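Local coordinates for protein probable cobalt-precorrin-6B C(15)-methyltransferase (decarboxylating) (Methanothermobacter thermautotrophicus, PDB 1L3I) that probably methylates C-15 of cobalt-precorrin-6B with S-adenosyl-L-methionine and then removes the C-12 carboxylate, giving cobalt-precorrin-7 on the anaerobic route to adenosylcobalamin, at residues P92-V106 with I119-T133. Numbering follows the deposited sequence.
Sequences PEALCKIPDIDIAVV and IIKDKLKPGGRIIVT
Ile120, in the last turn of helix 113-122, lies against the face of strand 101-106 that carries Ile101, Ala104 and Val106. Its two branches divide the work: CG2 rests on Ala104 CB at 3.5 Å and also meets the CD1 end of Ile101, whose side chain runs across it at about a right angle, while CD1 reaches Val106 CG2. With CG1 beside the backbone N (chi1 -73°), CG2 swings anti to that N, and the branches straddle the small alanine. The preceding residue, Ile119, meets helix 91-95, its CG2 on Leu95 CB and its CD1 on Pro92 CB (3.6 Å).

Where the helix ends, Lys123 bends at chi3 (61°) and chi4 and drives its ammonium toward the end of helix 91-95 and the loop after it. NZ donates to Leu95 O at 3.2 Å, in the carbonyl plane on a lone pair. It is modelled 2.5 Å from Ile98 O in the loop, too short for a usual hydrogen bond, so its exact position is doubtful, though one charge appears to serve both carbonyls.

Where the two strands start, Arg129 bends at chi2 and chi3. NE and NH2 both grip Gly127 O at the guanidinium's edge, and NH1 bonds to Ala29 O. Asp102 O lies 3.5 Å above the guanidinium plane, offset toward its rim, and Ile103 CG1 lies over that face too, 3.5 Å from NH1. Asp102 sets OD1 3.1 Å from Lys125 CD and takes Val36 N on OD2; its salt bridge to Lys125 NZ is long.

From there on the backbones run parallel, Ala104 N bonding to Arg129 O and Ile131 N to Ala104 O (2.9 Å). Strand 101-106, helix 113-122 and strand 128-134 thus form a beta-alpha-beta crossover of the Rossmann-type methyltransferase sheet, with Pro92 close to the bound S-adenosylhomocysteine.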
loop_
_atom_site.group_PDB
_atom_site.type_symbol
_atom_site.label_atom_id
_atom_site.label_comp_id
_atom_site.label_asym_id
_atom_site.label_seq_id
_atom_site.Cartn_x
_atom_site.Cartn_y
_atom_site.Cartn_z
ATOM N N PRO A 92 26.299 -20.767 0.830
ATOM C CA PRO A 92 26.305 -22.238 0.773
ATOM C C PRO A 92 27.498 -22.894 1.476
ATOM O O PRO A 92 27.304 -23.804 2.285
ATOM C CB PRO A 92 26.254 -22.513 -0.719
ATOM C CG PRO A 92 25.444 -21.341 -1.229
ATOM C CD PRO A 92 26.137 -20.205 -0.516
ATOM N N GLU A 93 28.702 -22.365 1.231
ATOM C CA GLU A 93 29.925 -22.873 1.853
ATOM C C GLU A 93 29.797 -22.801 3.366
ATOM O O GLU A 93 30.067 -23.785 4.065
ATOM C CB GLU A 93 31.154 -22.057 1.390
ATOM C CG GLU A 93 32.377 -21.999 2.364
ATOM C CD GLU A 93 32.335 -20.807 3.351
ATOM O OE1 GLU A 93 32.126 -19.651 2.893
ATOM O OE2 GLU A 93 32.515 -21.018 4.584
ATOM N N ALA A 94 29.377 -21.631 3.853
ATOM C CA ALA A 94 29.224 -21.348 5.281
ATOM C C ALA A 94 28.144 -22.191 5.939
ATOM O O ALA A 94 28.334 -22.688 7.055
ATOM C CB ALA A 94 28.932 -19.882 5.487
ATOM N N LEU A 95 27.015 -22.343 5.248
ATOM C CA LEU A 95 25.877 -23.116 5.761
ATOM C C LEU A 95 26.233 -24.571 6.041
ATOM O O LEU A 95 25.695 -25.169 6.967
ATOM C CB LEU A 95 24.691 -23.060 4.790
ATOM C CG LEU A 95 23.788 -21.829 4.818
ATOM C CD1 LEU A 95 22.919 -21.857 3.582
ATOM C CD2 LEU A 95 22.947 -21.797 6.096
ATOM N N CYS A 96 27.149 -25.124 5.253
ATOM C CA CYS A 96 27.575 -26.509 5.426
ATOM C C CYS A 96 28.408 -26.760 6.693
ATOM O O CYS A 96 28.507 -27.903 7.146
ATOM C CB CYS A 96 28.373 -26.983 4.212
ATOM S SG CYS A 96 27.432 -27.273 2.722
ATOM N N LYS A 97 28.991 -25.701 7.259
ATOM C CA LYS A 97 29.823 -25.821 8.456
ATOM C C LYS A 97 29.078 -25.705 9.787
ATOM O O LYS A 97 29.625 -26.039 10.844
ATOM C CB LYS A 97 30.926 -24.773 8.441
ATOM C CG LYS A 97 31.769 -24.746 7.192
ATOM C CD LYS A 97 32.848 -23.685 7.340
ATOM C CE LYS A 97 33.647 -23.502 6.054
ATOM N NZ LYS A 97 34.832 -22.633 6.304
ATOM N N ILE A 98 27.838 -25.238 9.746
ATOM C CA ILE A 98 27.076 -25.052 10.971
ATOM C C ILE A 98 26.207 -26.268 11.325
ATOM O O ILE A 98 26.005 -27.156 10.509
ATOM C CB ILE A 98 26.203 -23.759 10.889
ATOM C CG1 ILE A 98 25.027 -23.940 9.937
ATOM C CG2 ILE A 98 27.040 -22.603 10.395
ATOM C CD1 ILE A 98 24.031 -22.788 9.972
ATOM N N PRO A 99 25.790 -26.371 12.595
ATOM C CA PRO A 99 24.947 -27.504 12.989
ATOM C C PRO A 99 23.529 -27.323 12.465
ATOM O O PRO A 99 23.252 -26.382 11.715
ATOM C CB PRO A 99 25.002 -27.453 14.516
ATOM C CG PRO A 99 25.264 -26.028 14.820
ATOM C CD PRO A 99 26.282 -25.650 13.777
ATOM N N ASP A 100 22.623 -28.213 12.856
ATOM C CA ASP A 100 21.239 -28.089 12.410
ATOM C C ASP A 100 20.582 -26.860 13.026
ATOM O O ASP A 100 20.932 -26.449 14.140
ATOM C CB ASP A 100 20.442 -29.364 12.723
ATOM C CG ASP A 100 20.814 -30.532 11.815
ATOM O OD1 ASP A 100 21.469 -30.333 10.760
ATOM O OD2 ASP A 100 20.435 -31.671 12.164
ATOM N N ILE A 101 19.606 -26.307 12.316
ATOM C CA ILE A 101 18.929 -25.091 12.750
ATOM C C ILE A 101 17.431 -25.212 12.980
ATOM O O ILE A 101 16.743 -25.998 12.340
ATOM C CB ILE A 101 19.141 -23.967 11.706
ATOM C CG1 ILE A 101 18.665 -24.476 10.334
ATOM C CG2 ILE A 101 20.616 -23.541 11.672
ATOM C CD1 ILE A 101 18.769 -23.497 9.232
ATOM N N ASP A 102 16.930 -24.375 13.872
ATOM C CA ASP A 102 15.518 -24.329 14.199
ATOM C C ASP A 102 14.884 -23.187 13.415
ATOM O O ASP A 102 13.711 -23.260 13.042
ATOM C CB ASP A 102 15.337 -24.082 15.687
ATOM C CG ASP A 102 15.895 -25.207 16.530
ATOM O OD1 ASP A 102 15.318 -26.317 16.476
ATOM O OD2 ASP A 102 16.917 -24.999 17.226
ATOM N N ILE A 103 15.670 -22.136 13.182
ATOM C CA ILE A 103 15.214 -20.959 12.468
ATOM C C ILE A 103 16.231 -20.546 11.407
ATOM O O ILE A 103 17.435 -20.505 11.660
ATOM C CB ILE A 103 15.019 -19.766 13.435
ATOM C CG1 ILE A 103 13.979 -20.098 14.501
ATOM C CG2 ILE A 103 14.619 -18.511 12.679
ATOM C CD1 ILE A 103 13.992 -19.127 15.659
ATOM N N ALA A 104 15.739 -20.229 10.220
ATOM C CA ALA A 104 16.581 -19.774 9.127
ATOM C C ALA A 104 15.929 -18.553 8.468
ATOM O O ALA A 104 14.797 -18.623 7.968
ATOM C CB ALA A 104 16.767 -20.878 8.102
ATOM N N VAL A 105 16.628 -17.423 8.520
ATOM C CA VAL A 105 16.169 -16.180 7.898
ATOM C C VAL A 105 17.138 -15.866 6.759
ATOM O O VAL A 105 18.365 -15.781 6.963
ATOM C CB VAL A 105 16.157 -14.994 8.883
ATOM C CG1 VAL A 105 15.767 -13.683 8.147
ATOM C CG2 VAL A 105 15.205 -15.304 10.046
ATOM N N VAL A 106 16.607 -15.763 5.551
ATOM C CA VAL A 106 17.445 -15.454 4.408
ATOM C C VAL A 106 17.252 -13.983 4.079
ATOM O O VAL A 106 16.248 -13.608 3.471
ATOM C CB VAL A 106 17.093 -16.331 3.180
ATOM C CG1 VAL A 106 18.110 -16.097 2.068
ATOM C CG2 VAL A 106 17.074 -17.792 3.580
ATOM N N ILE A 119 19.931 -26.375 0.814
ATOM C CA ILE A 119 20.840 -26.651 1.933
ATOM C C ILE A 119 20.130 -26.413 3.262
ATOM O O ILE A 119 20.246 -27.225 4.171
ATOM C CB ILE A 119 22.136 -25.772 1.874
ATOM C CG1 ILE A 119 22.953 -26.095 0.616
ATOM C CG2 ILE A 119 22.965 -25.927 3.144
ATOM C CD1 ILE A 119 24.099 -25.126 0.350
ATOM N N ILE A 120 19.424 -25.289 3.398
ATOM C CA ILE A 120 18.713 -25.012 4.650
ATOM C C ILE A 120 17.732 -26.155 4.926
ATOM O O ILE A 120 17.557 -26.555 6.063
ATOM C CB ILE A 120 17.949 -23.640 4.641
ATOM C CG1 ILE A 120 18.935 -22.465 4.735
ATOM C CG2 ILE A 120 16.966 -23.574 5.812
ATOM C CD1 ILE A 120 18.289 -21.095 4.635
ATOM N N LYS A 121 17.105 -26.690 3.883
ATOM C CA LYS A 121 16.178 -27.794 4.097
ATOM C C LYS A 121 16.961 -28.945 4.739
ATOM O O LYS A 121 16.601 -29.373 5.823
ATOM C CB LYS A 121 15.506 -28.266 2.805
ATOM C CG LYS A 121 14.475 -29.340 3.061
ATOM C CD LYS A 121 14.050 -30.026 1.787
ATOM C CE LYS A 121 13.126 -31.212 2.110
ATOM N NZ LYS A 121 12.579 -31.855 0.859
ATOM N N ASP A 122 18.094 -29.339 4.134
ATOM C CA ASP A 122 18.970 -30.441 4.621
ATOM C C ASP A 122 19.436 -30.351 6.090
ATOM O O ASP A 122 19.911 -31.348 6.649
ATOM C CB ASP A 122 20.262 -30.578 3.779
ATOM C CG ASP A 122 20.032 -31.113 2.359
ATOM O OD1 ASP A 122 18.925 -31.110 1.800
ATOM O OD2 ASP A 122 21.035 -31.501 1.747
ATOM N N LYS A 123 19.328 -29.165 6.693
ATOM C CA LYS A 123 19.764 -28.978 8.074
ATOM C C LYS A 123 18.677 -28.486 9.006
ATOM O O LYS A 123 18.976 -28.116 10.149
ATOM C CB LYS A 123 20.881 -27.938 8.126
ATOM C CG LYS A 123 21.824 -27.928 6.944
ATOM C CD LYS A 123 23.145 -27.296 7.348
ATOM C CE LYS A 123 23.797 -28.090 8.473
ATOM N NZ LYS A 123 25.258 -28.017 8.297
ATOM N N LEU A 124 17.442 -28.414 8.514
ATOM C CA LEU A 124 16.339 -27.893 9.329
ATOM C C LEU A 124 15.801 -28.900 10.345
ATOM O O LEU A 124 15.408 -29.996 9.986
ATOM C CB LEU A 124 15.199 -27.350 8.433
ATOM C CG LEU A 124 14.118 -26.447 9.070
ATOM C CD1 LEU A 124 14.716 -25.143 9.556
ATOM C CD2 LEU A 124 12.983 -26.172 8.086
ATOM N N LYS A 125 15.844 -28.536 11.622
ATOM C CA LYS A 125 15.330 -29.398 12.662
ATOM C C LYS A 125 13.791 -29.501 12.535
ATOM O O LYS A 125 13.143 -28.654 11.901
ATOM C CB LYS A 125 15.701 -28.847 14.035
ATOM C CG LYS A 125 17.094 -29.167 14.474
ATOM C CD LYS A 125 17.365 -28.513 15.808
ATOM C CE LYS A 125 18.753 -28.883 16.317
ATOM N NZ LYS A 125 19.200 -27.983 17.435
ATOM N N PRO A 126 13.192 -30.574 13.082
ATOM C CA PRO A 126 11.737 -30.698 12.984
ATOM C C PRO A 126 11.074 -29.489 13.617
ATOM O O PRO A 126 11.517 -28.998 14.653
ATOM C CB PRO A 126 11.453 -31.975 13.769
ATOM C CG PRO A 126 12.679 -32.810 13.473
ATOM C CD PRO A 126 13.791 -31.797 13.661
ATOM N N GLY A 127 10.029 -28.993 12.977
ATOM C CA GLY A 127 9.340 -27.835 13.516
ATOM C C GLY A 127 10.084 -26.528 13.256
ATOM O O GLY A 127 9.762 -25.496 13.843
ATOM N N GLY A 128 11.124 -26.598 12.427
ATOM C CA GLY A 128 11.911 -25.424 12.078
ATOM C C GLY A 128 11.159 -24.477 11.148
ATOM O O GLY A 128 10.254 -24.881 10.424
ATOM N N ARG A 129 11.557 -23.209 11.159
ATOM C CA ARG A 129 10.924 -22.188 10.344
ATOM C C ARG A 129 11.922 -21.528 9.410
ATOM O O ARG A 129 13.050 -21.250 9.797
ATOM C CB ARG A 129 10.320 -21.111 11.252
ATOM C CG ARG A 129 9.122 -21.547 12.104
ATOM C CD ARG A 129 9.371 -21.305 13.588
ATOM N NE ARG A 129 10.053 -22.435 14.202
ATOM C CZ ARG A 129 10.820 -22.379 15.291
ATOM N NH1 ARG A 129 11.036 -21.232 15.927
ATOM N NH2 ARG A 129 11.371 -23.486 15.754
ATOM N N ILE A 130 11.496 -21.287 8.173
ATOM C CA ILE A 130 12.323 -20.607 7.181
ATOM C C ILE A 130 11.560 -19.345 6.773
ATOM O O ILE A 130 10.351 -19.386 6.554
ATOM C CB ILE A 130 12.554 -21.461 5.913
ATOM C CG1 ILE A 130 13.178 -22.820 6.277
ATOM C CG2 ILE A 130 13.425 -20.697 4.913
ATOM C CD1 ILE A 130 13.356 -23.724 5.077
ATOM N N ILE A 131 12.261 -18.214 6.713
ATOM C CA ILE A 131 11.661 -16.935 6.328
ATOM C C ILE A 131 12.611 -16.231 5.371
ATOM O O ILE A 131 13.774 -16.025 5.679
ATOM C CB ILE A 131 11.397 -16.027 7.569
ATOM C CG1 ILE A 131 10.428 -16.715 8.532
ATOM C CG2 ILE A 131 10.821 -14.672 7.129
ATOM C CD1 ILE A 131 10.772 -16.506 9.958
ATOM N N VAL A 132 12.136 -15.944 4.176
ATOM C CA VAL A 132 12.944 -15.281 3.178
ATOM C C VAL A 132 12.390 -13.876 3.017
ATOM O O VAL A 132 11.189 -13.701 2.849
ATOM C CB VAL A 132 12.870 -16.011 1.797
ATOM C CG1 VAL A 132 13.756 -15.290 0.778
ATOM C CG2 VAL A 132 13.285 -17.488 1.928
ATOM N N THR A 133 13.266 -12.885 3.114
ATOM C CA THR A 133 12.900 -11.483 2.966
ATOM C C THR A 133 13.172 -11.129 1.519
ATOM O O THR A 133 14.326 -11.152 1.087
ATOM C CB THR A 133 13.791 -10.604 3.853
ATOM O OG1 THR A 133 13.804 -11.143 5.179
ATOM C CG2 THR A 133 13.248 -9.193 3.907
HETATM O O HOH W 1 12.886 -26.578 14.958
HETATM O O HOH W 2 16.531 -12.658 0.885
#